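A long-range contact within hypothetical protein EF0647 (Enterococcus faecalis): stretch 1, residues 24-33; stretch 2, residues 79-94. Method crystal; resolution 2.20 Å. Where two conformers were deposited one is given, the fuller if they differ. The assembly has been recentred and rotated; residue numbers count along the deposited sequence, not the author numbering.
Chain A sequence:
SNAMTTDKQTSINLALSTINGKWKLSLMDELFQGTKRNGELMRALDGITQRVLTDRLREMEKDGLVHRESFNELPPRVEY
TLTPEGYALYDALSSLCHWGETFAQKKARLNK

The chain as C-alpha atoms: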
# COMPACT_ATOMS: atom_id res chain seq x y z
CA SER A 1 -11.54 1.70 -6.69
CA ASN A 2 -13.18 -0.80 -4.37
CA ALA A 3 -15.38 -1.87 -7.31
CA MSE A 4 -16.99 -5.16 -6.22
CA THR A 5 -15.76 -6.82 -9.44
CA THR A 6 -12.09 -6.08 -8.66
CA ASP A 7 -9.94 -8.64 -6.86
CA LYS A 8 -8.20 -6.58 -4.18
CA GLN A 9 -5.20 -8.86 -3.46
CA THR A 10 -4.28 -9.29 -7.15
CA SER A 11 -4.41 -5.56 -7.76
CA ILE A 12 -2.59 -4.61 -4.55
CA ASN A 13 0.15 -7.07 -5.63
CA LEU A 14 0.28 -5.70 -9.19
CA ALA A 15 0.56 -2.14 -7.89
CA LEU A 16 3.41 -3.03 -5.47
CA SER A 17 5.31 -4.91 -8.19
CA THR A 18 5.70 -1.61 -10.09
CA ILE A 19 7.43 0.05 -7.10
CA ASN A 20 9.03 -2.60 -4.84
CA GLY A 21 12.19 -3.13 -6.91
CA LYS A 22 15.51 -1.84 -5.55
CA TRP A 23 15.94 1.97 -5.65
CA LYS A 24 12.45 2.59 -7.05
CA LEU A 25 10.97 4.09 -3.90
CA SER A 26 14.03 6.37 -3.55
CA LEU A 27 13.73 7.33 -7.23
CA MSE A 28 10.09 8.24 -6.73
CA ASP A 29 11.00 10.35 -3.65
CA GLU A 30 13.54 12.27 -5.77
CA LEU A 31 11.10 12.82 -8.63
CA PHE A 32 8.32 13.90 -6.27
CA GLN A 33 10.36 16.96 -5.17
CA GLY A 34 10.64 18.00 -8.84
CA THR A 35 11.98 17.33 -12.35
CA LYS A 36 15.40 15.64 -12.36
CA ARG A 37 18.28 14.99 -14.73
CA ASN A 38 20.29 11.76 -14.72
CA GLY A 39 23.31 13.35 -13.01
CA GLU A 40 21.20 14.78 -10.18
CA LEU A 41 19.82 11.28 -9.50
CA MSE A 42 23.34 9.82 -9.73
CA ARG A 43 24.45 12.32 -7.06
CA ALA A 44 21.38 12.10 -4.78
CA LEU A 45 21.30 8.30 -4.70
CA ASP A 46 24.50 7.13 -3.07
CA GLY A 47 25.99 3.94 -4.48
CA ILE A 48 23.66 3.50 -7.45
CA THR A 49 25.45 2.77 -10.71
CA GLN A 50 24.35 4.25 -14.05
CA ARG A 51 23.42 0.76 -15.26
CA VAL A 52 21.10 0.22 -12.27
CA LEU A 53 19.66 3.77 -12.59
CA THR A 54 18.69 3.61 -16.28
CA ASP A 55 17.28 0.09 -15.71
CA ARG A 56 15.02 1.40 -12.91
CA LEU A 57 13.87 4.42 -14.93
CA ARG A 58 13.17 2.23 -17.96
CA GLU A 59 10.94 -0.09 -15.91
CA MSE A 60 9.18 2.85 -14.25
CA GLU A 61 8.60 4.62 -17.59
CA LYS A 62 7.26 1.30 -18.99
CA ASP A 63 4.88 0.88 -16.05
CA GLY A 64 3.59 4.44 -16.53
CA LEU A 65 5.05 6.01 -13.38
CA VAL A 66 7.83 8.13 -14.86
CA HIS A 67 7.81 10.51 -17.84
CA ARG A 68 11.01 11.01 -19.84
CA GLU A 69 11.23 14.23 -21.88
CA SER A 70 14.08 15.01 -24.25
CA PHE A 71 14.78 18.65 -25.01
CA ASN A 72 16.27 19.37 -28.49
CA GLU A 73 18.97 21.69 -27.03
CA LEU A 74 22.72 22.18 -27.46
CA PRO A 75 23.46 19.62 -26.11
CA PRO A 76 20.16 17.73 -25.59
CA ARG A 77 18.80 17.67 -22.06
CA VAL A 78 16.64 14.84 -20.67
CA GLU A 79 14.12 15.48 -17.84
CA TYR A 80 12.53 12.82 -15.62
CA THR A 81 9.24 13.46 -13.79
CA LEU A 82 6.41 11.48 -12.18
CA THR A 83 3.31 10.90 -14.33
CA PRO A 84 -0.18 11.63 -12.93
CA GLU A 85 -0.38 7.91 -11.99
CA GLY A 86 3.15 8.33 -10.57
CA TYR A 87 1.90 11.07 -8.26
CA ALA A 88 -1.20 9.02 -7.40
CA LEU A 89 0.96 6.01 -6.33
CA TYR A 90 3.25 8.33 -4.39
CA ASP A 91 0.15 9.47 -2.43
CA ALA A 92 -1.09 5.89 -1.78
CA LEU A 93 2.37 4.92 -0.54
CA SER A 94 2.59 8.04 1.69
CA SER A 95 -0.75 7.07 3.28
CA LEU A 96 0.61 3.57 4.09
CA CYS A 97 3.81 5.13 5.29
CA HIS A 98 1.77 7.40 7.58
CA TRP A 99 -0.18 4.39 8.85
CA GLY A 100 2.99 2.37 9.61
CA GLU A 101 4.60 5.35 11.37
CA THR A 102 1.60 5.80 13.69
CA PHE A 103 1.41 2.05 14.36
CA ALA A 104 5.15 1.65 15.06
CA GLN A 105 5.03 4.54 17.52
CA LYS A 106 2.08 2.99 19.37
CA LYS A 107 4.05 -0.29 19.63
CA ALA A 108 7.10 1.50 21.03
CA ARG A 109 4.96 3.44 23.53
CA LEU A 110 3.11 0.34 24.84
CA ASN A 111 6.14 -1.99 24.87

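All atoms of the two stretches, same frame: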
# COMPACT_ATOMS: atom_id res chain seq x y z
N LYS A 24 13.61 1.97 -6.40
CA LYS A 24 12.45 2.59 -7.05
C LYS A 24 11.73 3.57 -6.15
O LYS A 24 11.34 4.65 -6.59
CB LYS A 24 11.49 1.54 -7.62
CG LYS A 24 12.06 0.83 -8.83
CD LYS A 24 10.98 0.06 -9.53
CE LYS A 24 11.53 -0.66 -10.75
NZ LYS A 24 10.41 -1.37 -11.42
N LEU A 25 11.57 3.20 -4.88
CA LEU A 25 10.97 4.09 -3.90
C LEU A 25 11.81 5.36 -3.71
O LEU A 25 11.27 6.46 -3.68
CB LEU A 25 10.72 3.37 -2.56
CG LEU A 25 9.91 4.16 -1.52
CD1 LEU A 25 8.46 4.25 -1.94
CD2 LEU A 25 10.03 3.55 -0.13
N SER A 26 13.13 5.20 -3.62
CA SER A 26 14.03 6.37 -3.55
C SER A 26 13.94 7.25 -4.79
O SER A 26 13.91 8.47 -4.68
CB SER A 26 15.48 5.93 -3.34
OG SER A 26 15.64 5.35 -2.07
N LEU A 27 13.91 6.63 -5.96
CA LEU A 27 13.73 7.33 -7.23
C LEU A 27 12.48 8.18 -7.26
O LEU A 27 12.51 9.34 -7.65
CB LEU A 27 13.68 6.33 -8.38
CG LEU A 27 14.82 6.27 -9.41
CD1 LEU A 27 16.06 6.99 -8.96
CD2 LEU A 27 15.15 4.83 -9.76
N MSE A 28 11.37 7.57 -6.84
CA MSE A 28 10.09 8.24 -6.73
C MSE A 28 10.12 9.44 -5.76
O MSE A 28 9.54 10.49 -6.06
CB MSE A 28 9.00 7.23 -6.34
CG MSE A 28 7.66 7.84 -6.01
SE MSE A 28 6.22 6.51 -5.82
CE MSE A 28 5.83 6.24 -7.78
N ASP A 29 10.79 9.26 -4.61
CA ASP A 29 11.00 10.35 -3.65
C ASP A 29 11.73 11.53 -4.29
O ASP A 29 11.36 12.68 -4.09
CB ASP A 29 11.80 9.87 -2.43
CG ASP A 29 10.94 9.22 -1.35
OD1 ASP A 29 9.71 9.38 -1.35
OD2 ASP A 29 11.51 8.54 -0.47
N GLU A 30 12.77 11.23 -5.08
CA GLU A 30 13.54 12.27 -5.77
C GLU A 30 12.72 12.99 -6.82
O GLU A 30 12.78 14.20 -6.94
CB GLU A 30 14.80 11.70 -6.42
CG GLU A 30 15.87 11.26 -5.44
CD GLU A 30 16.35 12.39 -4.54
OE1 GLU A 30 16.46 13.54 -5.05
OE2 GLU A 30 16.61 12.15 -3.34
N LEU A 31 11.93 12.23 -7.58
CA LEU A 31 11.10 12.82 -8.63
C LEU A 31 9.91 13.59 -8.07
O LEU A 31 9.45 14.56 -8.69
CB LEU A 31 10.64 11.75 -9.63
CG LEU A 31 11.77 11.04 -10.38
CD1 LEU A 31 11.22 10.02 -11.37
CD2 LEU A 31 12.69 12.02 -11.08
N PHE A 32 9.40 13.16 -6.93
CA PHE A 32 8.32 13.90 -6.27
C PHE A 32 8.74 15.34 -5.92
O PHE A 32 7.93 16.26 -6.03
CB PHE A 32 7.78 13.18 -5.04
CG PHE A 32 6.66 13.92 -4.36
CD1 PHE A 32 5.37 13.82 -4.83
CD2 PHE A 32 6.91 14.72 -3.26
CE1 PHE A 32 4.33 14.50 -4.21
CE2 PHE A 32 5.90 15.41 -2.63
CZ PHE A 32 4.59 15.30 -3.11
N GLN A 33 9.97 15.57 -5.47
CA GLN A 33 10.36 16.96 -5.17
C GLN A 33 10.39 17.86 -6.42
O GLN A 33 10.29 19.09 -6.31
CB GLN A 33 11.67 17.05 -4.36
CG GLN A 33 12.83 16.19 -4.82
CD GLN A 33 14.00 16.18 -3.83
OE1 GLN A 33 13.90 16.73 -2.73
NE2 GLN A 33 15.10 15.55 -4.22
N GLU A 79 14.82 15.29 -19.12
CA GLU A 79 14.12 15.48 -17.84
C GLU A 79 13.30 14.25 -17.45
O GLU A 79 12.56 13.70 -18.27
CB GLU A 79 13.16 16.68 -17.91
CG GLU A 79 13.75 18.06 -17.54
CD GLU A 79 12.67 19.16 -17.37
OE1 GLU A 79 11.47 18.82 -17.14
OE2 GLU A 79 13.02 20.36 -17.44
N TYR A 80 13.42 13.84 -16.19
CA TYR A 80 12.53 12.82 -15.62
C TYR A 80 11.55 13.43 -14.61
O TYR A 80 11.92 14.24 -13.76
CB TYR A 80 13.33 11.71 -14.97
CG TYR A 80 14.24 10.97 -15.92
CD1 TYR A 80 13.75 9.91 -16.68
CD2 TYR A 80 15.58 11.32 -16.08
CE1 TYR A 80 14.56 9.22 -17.54
CE2 TYR A 80 16.41 10.64 -16.96
CZ TYR A 80 15.89 9.58 -17.69
OH TYR A 80 16.67 8.85 -18.57
N THR A 81 10.28 13.04 -14.72
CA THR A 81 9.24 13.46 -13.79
C THR A 81 8.33 12.27 -13.46
O THR A 81 8.40 11.23 -14.12
CB THR A 81 8.36 14.58 -14.40
OG1 THR A 81 8.11 14.28 -15.77
CG2 THR A 81 9.05 15.94 -14.31
N LEU A 82 7.48 12.43 -12.44
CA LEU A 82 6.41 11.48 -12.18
C LEU A 82 5.23 11.78 -13.10
O LEU A 82 4.90 12.94 -13.33
CB LEU A 82 5.94 11.53 -10.71
CG LEU A 82 6.85 11.07 -9.57
CD1 LEU A 82 6.16 11.27 -8.21
CD2 LEU A 82 7.33 9.62 -9.71
N THR A 83 4.58 10.74 -13.62
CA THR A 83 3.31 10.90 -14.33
C THR A 83 2.19 11.21 -13.33
O THR A 83 2.42 11.17 -12.12
CB THR A 83 2.94 9.61 -15.08
OG1 THR A 83 2.87 8.53 -14.15
CG2 THR A 83 3.96 9.30 -16.17
N PRO A 84 0.98 11.58 -13.82
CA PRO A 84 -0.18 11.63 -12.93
C PRO A 84 -0.41 10.35 -12.11
O PRO A 84 -0.66 10.44 -10.91
CB PRO A 84 -1.35 11.89 -13.89
CG PRO A 84 -0.72 12.63 -15.03
CD PRO A 84 0.64 12.03 -15.19
N GLU A 85 -0.31 9.18 -12.73
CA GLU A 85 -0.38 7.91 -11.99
C GLU A 85 0.81 7.74 -11.05
O GLU A 85 0.69 7.12 -10.00
CB GLU A 85 -0.50 6.70 -12.93
CG GLU A 85 -1.77 6.64 -13.76
CD GLU A 85 -3.06 6.61 -12.93
OE1 GLU A 85 -3.04 6.19 -11.76
OE2 GLU A 85 -4.12 6.99 -13.48
N GLY A 86 1.96 8.30 -11.43
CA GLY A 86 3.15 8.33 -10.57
C GLY A 86 2.89 9.08 -9.28
O GLY A 86 3.16 8.58 -8.18
N TYR A 87 2.35 10.29 -9.40
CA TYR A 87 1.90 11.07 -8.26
C TYR A 87 0.81 10.38 -7.43
O TYR A 87 0.83 10.44 -6.20
CB TYR A 87 1.41 12.46 -8.72
CG TYR A 87 2.54 13.42 -9.03
CD1 TYR A 87 3.33 13.94 -8.00
CD2 TYR A 87 2.81 13.81 -10.33
CE1 TYR A 87 4.37 14.81 -8.26
CE2 TYR A 87 3.85 14.69 -10.60
CZ TYR A 87 4.62 15.19 -9.56
OH TYR A 87 5.65 16.07 -9.81
N ALA A 88 -0.15 9.74 -8.10
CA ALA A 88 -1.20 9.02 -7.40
C ALA A 88 -0.64 7.86 -6.55
O ALA A 88 -1.08 7.68 -5.42
CB ALA A 88 -2.28 8.51 -8.37
N LEU A 89 0.34 7.12 -7.08
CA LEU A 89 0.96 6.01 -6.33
C LEU A 89 1.82 6.55 -5.19
O LEU A 89 1.82 5.99 -4.08
CB LEU A 89 1.78 5.10 -7.24
CG LEU A 89 2.37 3.80 -6.64
CD1 LEU A 89 1.33 2.91 -5.94
CD2 LEU A 89 3.03 3.02 -7.75
N TYR A 90 2.54 7.64 -5.45
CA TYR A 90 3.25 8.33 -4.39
C TYR A 90 2.34 8.62 -3.20
O TYR A 90 2.73 8.37 -2.07
CB TYR A 90 3.91 9.62 -4.91
CG TYR A 90 4.64 10.35 -3.81
CD1 TYR A 90 5.99 10.12 -3.58
CD2 TYR A 90 3.97 11.23 -2.96
CE1 TYR A 90 6.66 10.77 -2.55
CE2 TYR A 90 4.62 11.87 -1.93
CZ TYR A 90 5.97 11.65 -1.74
OH TYR A 90 6.62 12.31 -0.72
N ASP A 91 1.15 9.15 -3.46
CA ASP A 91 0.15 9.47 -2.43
C ASP A 91 -0.39 8.25 -1.67
O ASP A 91 -0.56 8.32 -0.45
CB ASP A 91 -1.03 10.22 -3.04
CG ASP A 91 -0.70 11.66 -3.43
OD1 ASP A 91 0.38 12.18 -3.04
OD2 ASP A 91 -1.55 12.27 -4.13
N ALA A 92 -0.66 7.17 -2.39
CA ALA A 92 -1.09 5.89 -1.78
C ALA A 92 -0.01 5.33 -0.88
O ALA A 92 -0.29 4.86 0.22
CB ALA A 92 -1.47 4.86 -2.86
N LEU A 93 1.24 5.38 -1.35
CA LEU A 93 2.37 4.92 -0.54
C LEU A 93 2.64 5.79 0.69
O LEU A 93 3.02 5.27 1.75
CB LEU A 93 3.64 4.77 -1.39
CG LEU A 93 3.63 3.67 -2.46
CD1 LEU A 93 4.96 3.64 -3.20
CD2 LEU A 93 3.33 2.30 -1.87
N SER A 94 2.44 7.11 0.55
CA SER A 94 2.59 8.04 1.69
C SER A 94 1.54 7.79 2.76
O SER A 94 1.85 7.90 3.94
CB SER A 94 2.51 9.51 1.25
OG SER A 94 3.62 9.85 0.47
O HOH W 1 7.93 14.99 -11.07
O HOH W 2 6.66 17.28 -8.00

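Two aromatic rings from segments far apart in sequence lie almost perfectly flat against each other in this contact: the planes of Phe32 and Tyr90 differ by 4°, and their centroids are 3.8 Å apart. The arrangement is an offset stack, in which Phe32 CD1 comes within 3.5 Å of Tyr90 CD2. Sliding one ring relative to the other lessens repulsion between the π clouds while keeping wide dispersion contact. The stack is extended by the root of the same side chain, since Phe32 CB lies over the face of the Tyr90 ring, 4.0 Å from its centroid, in a CH-π contact.

The example illustrates a general principle: segments distant in sequence can be held by apolar and aromatic packing, with water linking their polar groups. Helix 24-33 runs nearly at right angles to strand 79-82, at 98°, and makes an angle of 113° with helix 84-94. The strand axis approaches to 7.1 Å, the second helix axis to 10.8 Å. Between strand and helix, Thr83 occupies the N-cap position, its OG1 accepting a hydrogen bond from Gly86 N at 2.9 Å and so satisfying an amide that the first turn leaves without a backbone partner.

No direct hydrogen bond joins the two stretches, and the buried surface, 641 Å² summed over both sides, is largely apolar. Its centre is Met28, deposited as selenomethionine, whose extended side chain (chi1 and chi2 both t) fits as a knob into a hole formed by Gly86, Leu89, Tyr90 and Leu93. Met28 CE reaches 3.6 Å from Gly86 O and 4.2 Å from Leu89 CB, while Met28 SE lies 4.1 Å from Leu93 CD1. Gly86 has no side chain; a CB there would clash with Thr83 N, 2.9 Å away. Further back, Met28 CG meets the edge of the Tyr90 ring, 3.7 Å from Tyr90 CD1. One turn earlier, Leu25 CD1 touches Leu93 CD1 at 3.8 Å and prolongs the apolar seam.

Toward the other end of the helix, the CA-to-CB bond of Leu31 points toward the second stretch. Leu31 CB packs 3.9 Å from Leu82 CG, and Leu31 CD2 lies 4.0 Å from Tyr80 CB. Leu82 serves several neighbours at once: Leu82 CD2 is 4.1 Å from Met28 CG, and Leu82 CD1, at the edge of the Phe32 ring, is 4.0 Å from Phe32 CB. Tyr87 meets that phenylalanine differently from Tyr90. The two rings touch rim to rim, with planes at 64° and Phe32 CD1 3.7 Å from Tyr87 CE1.

Polar bonding between the stretches is carried by water. The O of water 1 lies 2.9 Å from Leu31 O, to which it donates, and 2.9 Å from Leu82 N, from which it accepts; the O of water 1 is also hydrogen-bonded to Tyr87 OH at 2.8 Å. The O of water 2 lies 2.6 Å from Phe32 O, to which it donates, and the O of water 2 is hydrogen-bonded to Tyr87 OH at 2.4 Å. The tyrosine hydroxyl thus links through water to two carbonyls near the end of the first stretch.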